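Local coordinates for protein pollen receptor-like kinase 3 (Arabidopsis thaliana, PDB 5WLS) that is a pollen receptor-like kinase whose leucine-rich-repeat ectodomain, modelled here, resembles the SERK co-receptors and probably takes part in cell-surface signalling, at residues I71-N76 and L94-N99; N76-P81 and N99-E104; N123-G128 and G147-G152; N171-G176 and N195-G200. All coordinates share one frame; numbering follows the deposited sequence.

Contact 1: I71-N76 and L94-N99; sequences IRLDNN and LLLSNN. With NAG (2-acetamido-2-deoxy-beta-D-glucopyranose), chain C.
Asp74 reaches across to the backbone of Ser97: its CG, anti to its carbonyl carbon (chi1 -65°), brings OD1 to within 2.8 Å of Ser97 N, which meets it on the anti side of the carboxylate at a bent 131°. The same carboxylate turns OD2 back to Arg72 NE, 2.9 Å away, in a salt bridge, and the Arg72 guanidinium takes Leu95 CD2 over one face, near its rim. Backbone bonds fix the parallel pairing: Leu95 N to Ile71 O, Leu73 N to Leu95 O and, past the strands, Asn75 N to Ser97 O. These are adjacent coils of a leucine-rich-repeat solenoid, strands 70-72 and 93-95 lying side by side in its long sheet, with Leu73 CD1 packed on Leu96 CD2 at 3.8 Å toward the interior. Leu73 O is gripped twice, Asn99 ND2 at 2.9 Å and Asn76 ND2 at 3.1 Å arriving from opposite faces of its carbonyl plane; Asn76 OD1 is held by the N-H groups of Leu51 and Leu53. An alanine in place of Asp74 would probably leave the Ser97 N-H without this acceptor and Arg72 without its carboxylate mate, freeing the guanidinium to turn. At the outer end Asn98 ND2 carries the N-linked sugar, and Asn75 ND2 donates to its acetamido O7 at 2.9 Å and a nearly straight 170°. Ser97 OG turns instead to Asp122 OD1, in the next coil.

Contact 2: N76-P81 and N99-E104; sequences NLLSGP and NSFSGE
Leu78 and Phe101 both carry CG anti to the carbonyl carbon (chi1 -59° and -75°), which lays the two side chains alongside each other, pointing the same way. The ring tip touches the leucine near its root, Phe101 CZ lying 3.5 Å from Leu78 CB. Leu78 O sits above the centre of one ring face, while Gly80 O comes to the ring edge in plane, 3.3 Å from Phe101 CD1. Asn99 OD1 lies beside the same leucine and accepts the Leu78 N-H at 3.3 Å, the donor tilted from the amide carbonyl plane; Asn99 ND2 is turned to Leu73 O. Two backbone bonds continue the pairing: Ser100 N to Leu78 O at 2.7 Å, and Ser102 N to Gly80 O at 3.0 Å. Water 1 spans the outer side, donating to Asn76 O at 2.7 Å and hydrogen-bonded to Ser100 OG. Gly80 has a backbone shape that would press a side chain against the preceding carbonyl. Leu78 also rests on Leu53 and Ile57, and Phe101 on Pro83, so both join the hydrophobic interior. Such short, loosely paired parallel segments, following Asn76 and Asn99 and carrying Leu/Phe-Ser-Gly, form the second sheet of plant-type leucine-rich repeats.

Contact 3: N123-G128 and G147-G152; sequences NNRLSG and GNQFTG
Leu126 is bonded at both ends of its backbone: its carbonyl O accepts from Gln149 N at 2.8 Å, and its N-H donates to Asn148 OD1 at 3.2 Å (158°). Asn148 gets there with CG anti to the carbonyl carbon (chi1 -76°), its amide lying alongside the leucine, and ND2 is taken by Met145 O and Leu121 O. Water 2 donates to Arg125 O at 2.9 Å and to Gln149 OE1 at 2.7 Å on the exposed flank. The arginine and glutamine side chains pass at a slant, Arg125 CD lying 3.9 Å from Gln149 OE1, with their planes 75° apart. On the inner side Leu126 CB meets the ring tip, Phe150 CZ, at 3.6 Å, and Leu126 O lies over one ring face. Asn123 CA approaches Gly147 O at 3.4 Å in a CA-H...O contact, and a side chain on Gly147 would run into Asn123 OD1. Segment 123-128 pairs through Arg125 with Phe101 of strand 100-102 and through Ser127 with Gly103 just after it; Phe150 pairs with Asp173 of strand 173-174. The contact thus continues the series of short segments along the solenoid, following strands 118-120 and 142-144 of the main sheet.

Contact 4: N171-G176 and N195-G200; sequences NNDLEG and NQRLCG
Arg197 meets two acids, Asp173 at the edge of its guanidinium and Glu175 alongside, with CG over one face. Asp173, its CG anti to its backbone N, forms a salt bridge: Arg197 NE donates to Asp173 OD1 at 2.9 Å, in the guanidinium plane though above that of the carboxylate, and Arg197 NH2, by a weak, bent bond, to Asp173 OD2 at 2.7 Å. Glu175 OE2 completes the salt-bridge network, 3.1 Å from Arg197 NH1. The Asp173 carboxylate is turned 59° from the guanidinium, that of Glu175 only 21°. Glu175 OE1 is bonded by Thr151 OG1 and Gly152 N, and Thr151 OG1 is also weakly bonded to Arg197 NH2. A lysine in place of Asp173 would probably set two positive charges against each other and leave NE without this acceptor.

The network lies where the C-terminal end of the leucine-rich-repeat solenoid meets what is probably its capping segment; 195-200 opens with a type II turn from Asn195 to Leu198, and Cys199 is tied to Cys207 by a disulfide. Inside, Asn195 OD1 accepts the Leu174 N-H at 3.2 Å, nearly straight at 169°, and more weakly the Asn172 N-H; ND2 is satisfied by Leu169 O and Phe192 O. Water 3 accepts from Gln196 N at 2.9 Å and donates weakly to Asn172 O, linking the segments. Cys199 N reaches Gly176 O at 3.3 Å, and Leu198 CD1 packs on Leu174 CB at 3.6 Å.

In the fold
The four contacts follow the solenoid from its middle toward its C-terminal end. Contacts 1 and 2 share Asn76 and Asn99, their centres about 10 Å apart, and join the same two coils, first at the main sheet and then at the short strands. Contact 2 passes to contact 3 where Phe101 O meets Arg125 N at 2.8 Å and Phe101 N meets Asn124 OD1 at 2.9 Å. Leu96 O and Asn124 ND2, 3.2 Å apart and probably hydrogen-bonded, join contacts 1 and 3, and the sugar on Asn98 also touches Asn123. Contacts 3 and 4 meet through Gly152 N and Glu175 OE1 at 2.8 Å. Contacts 1 and 4 do not touch, their centres about 25 Å apart.

Contact 1: I71-N76 and L94-N99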
loop_
_atom_site.group_PDB
_atom_site.type_symbol
_atom_site.label_atom_id
_atom_site.label_comp_id
_atom_site.label_asym_id
_atom_site.label_seq_id
_atom_site.Cartn_x
_atom_site.Cartn_y
_atom_site.Cartn_z
ATOM N N ILE A 71 6.070 4.139 4.338
ATOM C CA ILE A 71 5.078 5.195 4.196
ATOM C C ILE A 71 3.768 4.685 4.777
ATOM O O ILE A 71 3.304 3.600 4.410
ATOM C CB ILE A 71 4.890 5.612 2.724
ATOM C CG1 ILE A 71 6.137 6.333 2.207
ATOM C CG2 ILE A 71 3.652 6.489 2.566
ATOM C CD1 ILE A 71 6.177 6.485 0.702
ATOM N N ARG A 72 3.175 5.466 5.682
ATOM C CA ARG A 72 1.905 5.115 6.317
ATOM C C ARG A 72 1.055 6.381 6.389
ATOM O O ARG A 72 1.301 7.264 7.217
ATOM C CB ARG A 72 2.120 4.493 7.692
ATOM C CG ARG A 72 0.879 4.468 8.575
ATOM C CD ARG A 72 1.140 3.746 9.887
ATOM N NE ARG A 72 -0.051 3.060 10.381
ATOM C CZ ARG A 72 -0.050 2.184 11.381
ATOM N NH1 ARG A 72 1.085 1.884 11.993
ATOM N NH2 ARG A 72 -1.180 1.612 11.770
ATOM N N LEU A 73 0.059 6.464 5.513
ATOM C CA LEU A 73 -0.808 7.628 5.374
ATOM C C LEU A 73 -2.255 7.254 5.655
ATOM O O LEU A 73 -3.173 7.693 4.959
ATOM C CB LEU A 73 -0.669 8.235 3.983
ATOM C CG LEU A 73 0.755 8.614 3.574
ATOM C CD1 LEU A 73 0.839 8.931 2.105
ATOM C CD2 LEU A 73 1.204 9.804 4.382
ATOM N N ASP A 74 -2.468 6.438 6.688
ATOM C CA ASP A 74 -3.787 5.874 6.946
ATOM C C ASP A 74 -4.817 6.939 7.304
ATOM O O ASP A 74 -4.502 7.985 7.874
ATOM C CB ASP A 74 -3.708 4.854 8.084
ATOM C CG ASP A 74 -2.876 3.637 7.721
ATOM O OD1 ASP A 74 -2.790 3.311 6.518
ATOM O OD2 ASP A 74 -2.306 2.998 8.638
ATOM N N ASN A 75 -6.060 6.668 6.921
ATOM C CA ASN A 75 -7.237 7.455 7.294
ATOM C C ASN A 75 -7.054 8.951 7.001
ATOM O O ASN A 75 -6.985 9.798 7.896
ATOM C CB ASN A 75 -7.635 7.207 8.764
ATOM C CG ASN A 75 -7.829 5.742 9.067
ATOM O OD1 ASN A 75 -8.769 5.124 8.574
ATOM N ND2 ASN A 75 -6.962 5.182 9.903
ATOM N N ASN A 76 -6.974 9.260 5.712
ATOM C CA ASN A 76 -7.006 10.642 5.252
ATOM C C ASN A 76 -8.028 10.700 4.125
ATOM O O ASN A 76 -8.945 9.874 4.034
ATOM C CB ASN A 76 -5.609 11.105 4.814
ATOM C CG ASN A 76 -4.696 11.405 5.985
ATOM O OD1 ASN A 76 -4.823 12.441 6.637
ATOM N ND2 ASN A 76 -3.753 10.506 6.244
ATOM N N LEU A 94 4.003 -0.023 2.473
ATOM C CA LEU A 94 3.105 0.942 1.841
ATOM C C LEU A 94 1.724 0.787 2.475
ATOM O O LEU A 94 0.958 -0.110 2.106
ATOM C CB LEU A 94 3.049 0.736 0.329
ATOM C CG LEU A 94 2.129 1.686 -0.436
ATOM C CD1 LEU A 94 2.527 3.131 -0.185
ATOM C CD2 LEU A 94 2.182 1.376 -1.922
ATOM N N LEU A 95 1.417 1.656 3.433
ATOM C CA LEU A 95 0.183 1.598 4.202
ATOM C C LEU A 95 -0.656 2.822 3.859
ATOM O O LEU A 95 -0.328 3.945 4.256
ATOM C CB LEU A 95 0.476 1.534 5.697
ATOM C CG LEU A 95 0.588 0.136 6.313
ATOM C CD1 LEU A 95 1.616 -0.724 5.591
ATOM C CD2 LEU A 95 0.920 0.242 7.790
ATOM N N LEU A 96 -1.749 2.595 3.137
ATOM C CA LEU A 96 -2.654 3.655 2.712
ATOM C C LEU A 96 -4.104 3.339 3.098
ATOM O O LEU A 96 -5.006 3.656 2.348
ATOM C CB LEU A 96 -2.534 3.895 1.197
ATOM C CG LEU A 96 -1.144 4.264 0.664
ATOM C CD1 LEU A 96 -1.144 4.293 -0.851
ATOM C CD2 LEU A 96 -0.698 5.607 1.235
ATOM N N SER A 97 -4.331 2.688 4.242
ATOM C CA SER A 97 -5.660 2.304 4.716
ATOM C C SER A 97 -6.648 3.461 4.767
ATOM O O SER A 97 -6.288 4.623 5.000
ATOM C CB SER A 97 -5.539 1.693 6.101
ATOM O OG SER A 97 -5.051 0.360 6.067
ATOM N N ASN A 98 -7.881 3.131 4.409
ATOM C CA ASN A 98 -9.026 4.046 4.432
ATOM C C ASN A 98 -8.656 5.418 3.798
ATOM O O ASN A 98 -8.546 6.454 4.468
ATOM C CB ASN A 98 -9.529 4.309 5.865
ATOM C CG ASN A 98 -9.445 3.187 6.778
ATOM O OD1 ASN A 98 -8.359 2.844 7.094
ATOM N ND2 ASN A 98 -10.538 2.772 7.335
ATOM N N ASN A 99 -8.307 5.406 2.509
ATOM C CA ASN A 99 -8.178 6.646 1.742
ATOM C C ASN A 99 -9.166 6.524 0.590
ATOM O O ASN A 99 -9.984 5.602 0.564
ATOM C CB ASN A 99 -6.742 6.908 1.258
ATOM C CG ASN A 99 -5.853 7.603 2.304
ATOM O OD1 ASN A 99 -6.048 8.781 2.649
ATOM N ND2 ASN A 99 -4.920 6.850 2.853
HETATM C C1 NAG C . -10.787 1.704 8.263
HETATM C C2 NAG C . -9.948 1.506 9.515
HETATM C C3 NAG C . -10.640 0.551 10.478
HETATM C C4 NAG C . -12.010 1.068 10.893
HETATM C C5 NAG C . -12.812 1.444 9.614
HETATM C C6 NAG C . -14.037 2.293 9.921
HETATM C C7 NAG C . -7.513 1.466 9.780
HETATM C C8 NAG C . -6.247 0.867 9.383
HETATM N N2 NAG C . -8.618 0.988 9.196
HETATM O O3 NAG C . -9.780 0.300 11.598
HETATM O O4 NAG C . -12.731 -0.010 11.497
HETATM O O5 NAG C . -12.064 2.163 8.613
HETATM O O6 NAG C . -13.820 3.233 10.973
HETATM O O7 NAG C . -7.572 2.395 10.614
#

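Contact 2: N76-P81 and N99-E104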
loop_
_atom_site.group_PDB
_atom_site.type_symbol
_atom_site.label_atom_id
_atom_site.label_comp_id
_atom_site.label_asym_id
_atom_site.label_seq_id
_atom_site.Cartn_x
_atom_site.Cartn_y
_atom_site.Cartn_z
ATOM N N ASN A 76 -6.974 9.260 5.712
ATOM C CA ASN A 76 -7.006 10.642 5.252
ATOM C C ASN A 76 -8.028 10.700 4.125
ATOM O O ASN A 76 -8.945 9.874 4.034
ATOM C CB ASN A 76 -5.609 11.105 4.814
ATOM C CG ASN A 76 -4.696 11.405 5.985
ATOM O OD1 ASN A 76 -4.823 12.441 6.637
ATOM N ND2 ASN A 76 -3.753 10.506 6.244
ATOM N N LEU A 77 -7.883 11.689 3.252
ATOM C CA LEU A 77 -8.832 11.911 2.170
ATOM C C LEU A 77 -8.125 11.955 0.825
ATOM O O LEU A 77 -8.559 12.663 -0.088
ATOM C CB LEU A 77 -9.622 13.196 2.401
ATOM C CG LEU A 77 -10.297 13.335 3.765
ATOM C CD1 LEU A 77 -10.900 14.722 3.927
ATOM C CD2 LEU A 77 -11.368 12.268 3.920
ATOM N N LEU A 78 -7.023 11.221 0.693
ATOM C CA LEU A 78 -6.278 11.227 -0.556
ATOM C C LEU A 78 -7.092 10.536 -1.641
ATOM O O LEU A 78 -7.636 9.450 -1.420
ATOM C CB LEU A 78 -4.945 10.514 -0.375
ATOM C CG LEU A 78 -4.031 11.112 0.688
ATOM C CD1 LEU A 78 -2.809 10.236 0.921
ATOM C CD2 LEU A 78 -3.618 12.519 0.285
ATOM N N SER A 79 -7.213 11.178 -2.800
ATOM C CA SER A 79 -7.996 10.633 -3.897
ATOM C C SER A 79 -7.226 10.811 -5.201
ATOM O O SER A 79 -6.154 11.420 -5.242
ATOM C CB SER A 79 -9.406 11.240 -3.956
ATOM O OG SER A 79 -9.439 12.443 -4.700
ATOM N N GLY A 80 -7.813 10.305 -6.281
ATOM C CA GLY A 80 -7.170 10.297 -7.573
ATOM C C GLY A 80 -6.485 8.963 -7.778
ATOM O O GLY A 80 -6.628 8.047 -6.963
ATOM N N PRO A 81 -5.726 8.822 -8.859
ATOM C CA PRO A 81 -5.063 7.542 -9.122
ATOM C C PRO A 81 -3.959 7.271 -8.114
ATOM O O PRO A 81 -3.452 8.171 -7.441
ATOM C CB PRO A 81 -4.495 7.718 -10.534
ATOM C CG PRO A 81 -4.302 9.190 -10.672
ATOM C CD PRO A 81 -5.403 9.837 -9.876
ATOM N N ASN A 99 -8.307 5.406 2.509
ATOM C CA ASN A 99 -8.178 6.646 1.742
ATOM C C ASN A 99 -9.166 6.524 0.590
ATOM O O ASN A 99 -9.984 5.602 0.564
ATOM C CB ASN A 99 -6.742 6.908 1.258
ATOM C CG ASN A 99 -5.853 7.603 2.304
ATOM O OD1 ASN A 99 -6.048 8.781 2.649
ATOM N ND2 ASN A 99 -4.920 6.850 2.853
ATOM N N SER A 100 -9.136 7.463 -0.353
ATOM C CA SER A 100 -10.113 7.436 -1.442
ATOM C C SER A 100 -9.438 7.357 -2.810
ATOM O O SER A 100 -9.918 7.926 -3.795
ATOM C CB SER A 100 -11.054 8.638 -1.376
ATOM O OG SER A 100 -11.835 8.591 -0.196
ATOM N N PHE A 101 -8.324 6.629 -2.894
ATOM C CA PHE A 101 -7.685 6.402 -4.185
ATOM C C PHE A 101 -8.570 5.535 -5.072
ATOM O O PHE A 101 -9.168 4.558 -4.618
ATOM C CB PHE A 101 -6.322 5.730 -4.014
ATOM C CG PHE A 101 -5.244 6.646 -3.507
ATOM C CD1 PHE A 101 -4.822 7.734 -4.255
ATOM C CD2 PHE A 101 -4.630 6.398 -2.291
ATOM C CE1 PHE A 101 -3.824 8.571 -3.786
ATOM C CE2 PHE A 101 -3.631 7.227 -1.819
ATOM C CZ PHE A 101 -3.226 8.315 -2.567
ATOM N N SER A 102 -8.663 5.917 -6.341
ATOM C CA SER A 102 -9.602 5.333 -7.284
ATOM C C SER A 102 -8.860 4.906 -8.544
ATOM O O SER A 102 -7.700 5.259 -8.757
ATOM C CB SER A 102 -10.752 6.296 -7.596
ATOM O OG SER A 102 -10.351 7.319 -8.489
ATOM N N GLY A 103 -9.551 4.134 -9.382
ATOM C CA GLY A 103 -9.034 3.775 -10.688
ATOM C C GLY A 103 -8.329 2.434 -10.688
ATOM O O GLY A 103 -8.219 1.740 -9.673
ATOM N N GLU A 104 -7.844 2.060 -11.868
ATOM C CA GLU A 104 -7.164 0.786 -12.045
ATOM C C GLU A 104 -5.657 0.954 -11.907
ATOM O O GLU A 104 -5.068 1.888 -12.458
ATOM C CB GLU A 104 -7.497 0.181 -13.410
ATOM C CG GLU A 104 -6.770 -1.119 -13.710
ATOM C CD GLU A 104 -7.331 -1.842 -14.919
ATOM O OE1 GLU A 104 -7.036 -3.045 -15.089
ATOM O OE2 GLU A 104 -8.086 -1.215 -15.690
HETATM O O HOH W 1 -10.875 8.776 2.563
#

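Contact 3: N123-G128 and G147-G152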
loop_
_atom_site.group_PDB
_atom_site.type_symbol
_atom_site.label_atom_id
_atom_site.label_comp_id
_atom_site.label_asym_id
_atom_site.label_seq_id
_atom_site.Cartn_x
_atom_site.Cartn_y
_atom_site.Cartn_z
ATOM N N ASN A 123 -9.978 -0.449 1.678
ATOM C CA ASN A 123 -11.022 0.559 1.861
ATOM C C ASN A 123 -10.720 1.858 1.116
ATOM O O ASN A 123 -11.055 2.953 1.575
ATOM C CB ASN A 123 -11.268 0.826 3.346
ATOM C CG ASN A 123 -11.818 -0.387 4.062
ATOM O OD1 ASN A 123 -12.835 -0.950 3.660
ATOM N ND2 ASN A 123 -11.139 -0.805 5.126
ATOM N N ASN A 124 -10.090 1.742 -0.050
ATOM C CA ASN A 124 -10.090 2.851 -0.993
ATOM C C ASN A 124 -11.197 2.587 -2.003
ATOM O O ASN A 124 -12.158 1.878 -1.688
ATOM C CB ASN A 124 -8.723 3.008 -1.659
ATOM C CG ASN A 124 -7.699 3.640 -0.730
ATOM O OD1 ASN A 124 -7.195 4.730 -0.996
ATOM N ND2 ASN A 124 -7.402 2.964 0.375
ATOM N N ARG A 125 -11.092 3.138 -3.206
ATOM C CA ARG A 125 -12.046 2.827 -4.265
ATOM C C ARG A 125 -11.314 2.411 -5.531
ATOM O O ARG A 125 -11.653 2.830 -6.641
ATOM C CB ARG A 125 -12.992 3.998 -4.519
ATOM C CG ARG A 125 -13.821 4.376 -3.292
ATOM C CD ARG A 125 -14.996 3.418 -3.098
ATOM N NE ARG A 125 -15.824 3.767 -1.945
ATOM C CZ ARG A 125 -16.947 4.475 -2.010
ATOM N NH1 ARG A 125 -17.385 4.924 -3.178
ATOM N NH2 ARG A 125 -17.633 4.741 -0.905
ATOM N N LEU A 126 -10.297 1.569 -5.371
ATOM C CA LEU A 126 -9.583 1.007 -6.505
ATOM C C LEU A 126 -10.458 0.008 -7.255
ATOM O O LEU A 126 -11.340 -0.637 -6.685
ATOM C CB LEU A 126 -8.290 0.334 -6.043
ATOM C CG LEU A 126 -7.302 1.238 -5.299
ATOM C CD1 LEU A 126 -6.275 0.412 -4.540
ATOM C CD2 LEU A 126 -6.616 2.194 -6.261
ATOM N N SER A 127 -10.200 -0.110 -8.554
ATOM C CA SER A 127 -11.043 -0.885 -9.450
ATOM C C SER A 127 -10.168 -1.683 -10.407
ATOM O O SER A 127 -8.951 -1.492 -10.482
ATOM C CB SER A 127 -11.998 0.024 -10.237
ATOM O OG SER A 127 -11.271 0.913 -11.063
ATOM N N GLY A 128 -10.803 -2.616 -11.114
ATOM C CA GLY A 128 -10.224 -3.199 -12.310
ATOM C C GLY A 128 -8.994 -4.069 -12.150
ATOM O O GLY A 128 -7.889 -3.632 -12.474
ATOM N N GLY A 147 -12.337 -4.298 0.716
ATOM C CA GLY A 147 -13.183 -3.121 0.713
ATOM C C GLY A 147 -12.949 -2.148 -0.419
ATOM O O GLY A 147 -13.207 -0.951 -0.257
ATOM N N ASN A 148 -12.466 -2.623 -1.564
ATOM C CA ASN A 148 -12.318 -1.824 -2.767
ATOM C C ASN A 148 -13.400 -2.266 -3.756
ATOM O O ASN A 148 -14.460 -2.758 -3.334
ATOM C CB ASN A 148 -10.897 -1.982 -3.302
ATOM C CG ASN A 148 -9.877 -1.195 -2.509
ATOM O OD1 ASN A 148 -9.753 0.020 -2.663
ATOM N ND2 ASN A 148 -9.135 -1.889 -1.657
ATOM N N GLN A 149 -13.133 -2.123 -5.055
ATOM C CA GLN A 149 -14.059 -2.577 -6.081
ATOM C C GLN A 149 -13.347 -3.425 -7.132
ATOM O O GLN A 149 -13.744 -3.439 -8.303
ATOM C CB GLN A 149 -14.789 -1.401 -6.721
ATOM C CG GLN A 149 -15.638 -0.624 -5.718
ATOM C CD GLN A 149 -16.263 0.618 -6.314
ATOM O OE1 GLN A 149 -15.598 1.637 -6.494
ATOM N NE2 GLN A 149 -17.559 0.546 -6.602
ATOM N N PHE A 150 -12.283 -4.123 -6.733
ATOM C CA PHE A 150 -11.523 -4.953 -7.660
ATOM C C PHE A 150 -12.425 -5.991 -8.315
ATOM O O PHE A 150 -13.308 -6.567 -7.675
ATOM C CB PHE A 150 -10.387 -5.659 -6.916
ATOM C CG PHE A 150 -9.268 -4.749 -6.501
ATOM C CD1 PHE A 150 -8.574 -3.998 -7.436
ATOM C CD2 PHE A 150 -8.929 -4.628 -5.165
ATOM C CE1 PHE A 150 -7.543 -3.167 -7.047
ATOM C CE2 PHE A 150 -7.907 -3.793 -4.769
ATOM C CZ PHE A 150 -7.214 -3.059 -5.711
ATOM N N THR A 151 -12.190 -6.235 -9.599
ATOM C CA THR A 151 -12.952 -7.196 -10.380
ATOM C C THR A 151 -11.978 -8.117 -11.103
ATOM O O THR A 151 -10.758 -7.995 -10.968
ATOM C CB THR A 151 -13.890 -6.490 -11.369
ATOM O OG1 THR A 151 -14.740 -7.453 -12.000
ATOM C CG2 THR A 151 -13.084 -5.751 -12.425
ATOM N N GLY A 152 -12.523 -9.056 -11.868
ATOM C CA GLY A 152 -11.693 -10.003 -12.577
ATOM C C GLY A 152 -11.188 -11.115 -11.677
ATOM O O GLY A 152 -11.559 -11.236 -10.505
HETATM O O HOH W 2 -14.119 3.213 -8.046
#

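Contact 4: N171-G176 and N195-G200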
loop_
_atom_site.group_PDB
_atom_site.type_symbol
_atom_site.label_atom_id
_atom_site.label_comp_id
_atom_site.label_asym_id
_atom_site.label_seq_id
_atom_site.Cartn_x
_atom_site.Cartn_y
_atom_site.Cartn_z
ATOM N N ASN A 171 -14.618 -8.467 0.353
ATOM C CA ASN A 171 -15.517 -7.353 0.051
ATOM C C ASN A 171 -15.032 -6.547 -1.152
ATOM O O ASN A 171 -14.919 -5.319 -1.110
ATOM C CB ASN A 171 -15.703 -6.460 1.280
ATOM C CG ASN A 171 -16.478 -7.151 2.378
ATOM O OD1 ASN A 171 -17.447 -7.865 2.112
ATOM N ND2 ASN A 171 -16.047 -6.962 3.617
ATOM N N ASN A 172 -14.729 -7.265 -2.229
ATOM C CA ASN A 172 -14.531 -6.666 -3.539
ATOM C C ASN A 172 -15.559 -7.266 -4.485
ATOM O O ASN A 172 -16.648 -7.647 -4.046
ATOM C CB ASN A 172 -13.106 -6.903 -4.029
ATOM C CG ASN A 172 -12.132 -5.873 -3.504
ATOM O OD1 ASN A 172 -12.189 -4.725 -3.897
ATOM N ND2 ASN A 172 -11.252 -6.274 -2.597
ATOM N N ASP A 173 -15.237 -7.362 -5.771
ATOM C CA ASP A 173 -16.126 -8.031 -6.711
ATOM C C ASP A 173 -15.327 -8.971 -7.600
ATOM O O ASP A 173 -15.522 -9.022 -8.819
ATOM C CB ASP A 173 -16.917 -7.018 -7.540
ATOM C CG ASP A 173 -18.132 -7.636 -8.208
ATOM O OD1 ASP A 173 -18.457 -8.801 -7.899
ATOM O OD2 ASP A 173 -18.765 -6.954 -9.042
ATOM N N LEU A 174 -14.423 -9.740 -6.994
ATOM C CA LEU A 174 -13.565 -10.638 -7.750
ATOM C C LEU A 174 -14.363 -11.847 -8.239
ATOM O O LEU A 174 -15.405 -12.202 -7.683
ATOM C CB LEU A 174 -12.377 -11.076 -6.895
ATOM C CG LEU A 174 -11.474 -9.929 -6.429
ATOM C CD1 LEU A 174 -10.665 -10.319 -5.197
ATOM C CD2 LEU A 174 -10.559 -9.471 -7.559
ATOM N N GLU A 175 -13.847 -12.496 -9.288
ATOM C CA GLU A 175 -14.667 -13.392 -10.098
ATOM C C GLU A 175 -14.188 -14.838 -10.093
ATOM O O GLU A 175 -14.954 -15.724 -9.714
ATOM C CB GLU A 175 -14.738 -12.866 -11.536
ATOM C CG GLU A 175 -15.422 -11.520 -11.635
ATOM C CD GLU A 175 -15.396 -10.949 -13.036
ATOM O OE1 GLU A 175 -14.807 -9.863 -13.221
ATOM O OE2 GLU A 175 -15.906 -11.613 -13.963
ATOM N N GLY A 176 -12.961 -15.118 -10.513
ATOM C CA GLY A 176 -12.650 -16.474 -10.929
ATOM C C GLY A 176 -12.567 -17.527 -9.842
ATOM O O GLY A 176 -13.051 -17.334 -8.724
ATOM N N ASN A 195 -17.173 -11.626 -1.638
ATOM C CA ASN A 195 -16.788 -11.617 -3.036
ATOM C C ASN A 195 -17.745 -12.577 -3.720
ATOM O O ASN A 195 -17.397 -13.731 -3.979
ATOM C CB ASN A 195 -15.345 -12.037 -3.210
ATOM C CG ASN A 195 -14.380 -10.884 -3.047
ATOM O OD1 ASN A 195 -14.417 -9.921 -3.810
ATOM N ND2 ASN A 195 -13.508 -10.977 -2.051
ATOM N N GLN A 196 -18.961 -12.110 -3.998
ATOM C CA GLN A 196 -19.802 -12.892 -4.879
ATOM C C GLN A 196 -19.070 -13.024 -6.210
ATOM O O GLN A 196 -18.148 -12.255 -6.508
ATOM C CB GLN A 196 -21.163 -12.226 -5.087
ATOM C CG GLN A 196 -21.891 -11.795 -3.819
ATOM C CD GLN A 196 -22.775 -10.584 -4.065
ATOM O OE1 GLN A 196 -23.090 -9.826 -3.148
ATOM N NE2 GLN A 196 -23.196 -10.410 -5.314
ATOM N N ARG A 197 -19.469 -14.032 -6.994
ATOM C CA ARG A 197 -18.848 -14.411 -8.267
ATOM C C ARG A 197 -17.651 -15.334 -8.042
ATOM O O ARG A 197 -17.330 -16.146 -8.914
ATOM C CB ARG A 197 -18.437 -13.180 -9.090
ATOM C CG ARG A 197 -19.575 -12.197 -9.362
ATOM C CD ARG A 197 -19.388 -11.428 -10.658
ATOM N NE ARG A 197 -18.758 -10.127 -10.423
ATOM C CZ ARG A 197 -18.158 -9.410 -11.367
ATOM N NH1 ARG A 197 -18.110 -9.874 -12.605
ATOM N NH2 ARG A 197 -17.611 -8.237 -11.082
ATOM N N LEU A 198 -17.012 -15.253 -6.872
ATOM C CA LEU A 198 -15.766 -15.966 -6.598
ATOM C C LEU A 198 -16.072 -17.385 -6.118
ATOM O O LEU A 198 -17.037 -17.600 -5.381
ATOM C CB LEU A 198 -14.962 -15.198 -5.544
ATOM C CG LEU A 198 -13.438 -15.281 -5.443
ATOM C CD1 LEU A 198 -12.800 -14.618 -6.643
ATOM C CD2 LEU A 198 -12.962 -14.613 -4.160
ATOM N N CYS A 199 -15.249 -18.356 -6.526
ATOM C CA CYS A 199 -15.522 -19.756 -6.185
ATOM C C CYS A 199 -14.212 -20.518 -6.000
ATOM O O CYS A 199 -13.119 -19.943 -6.045
ATOM C CB CYS A 199 -16.381 -20.456 -7.248
ATOM S SG CYS A 199 -15.703 -20.449 -8.923
ATOM N N GLY A 200 -14.338 -21.829 -5.796
ATOM C CA GLY A 200 -13.182 -22.688 -5.582
ATOM C C GLY A 200 -12.840 -22.728 -4.112
ATOM O O GLY A 200 -13.678 -23.099 -3.283
HETATM O O HOH W 3 -19.512 -9.318 -4.201
#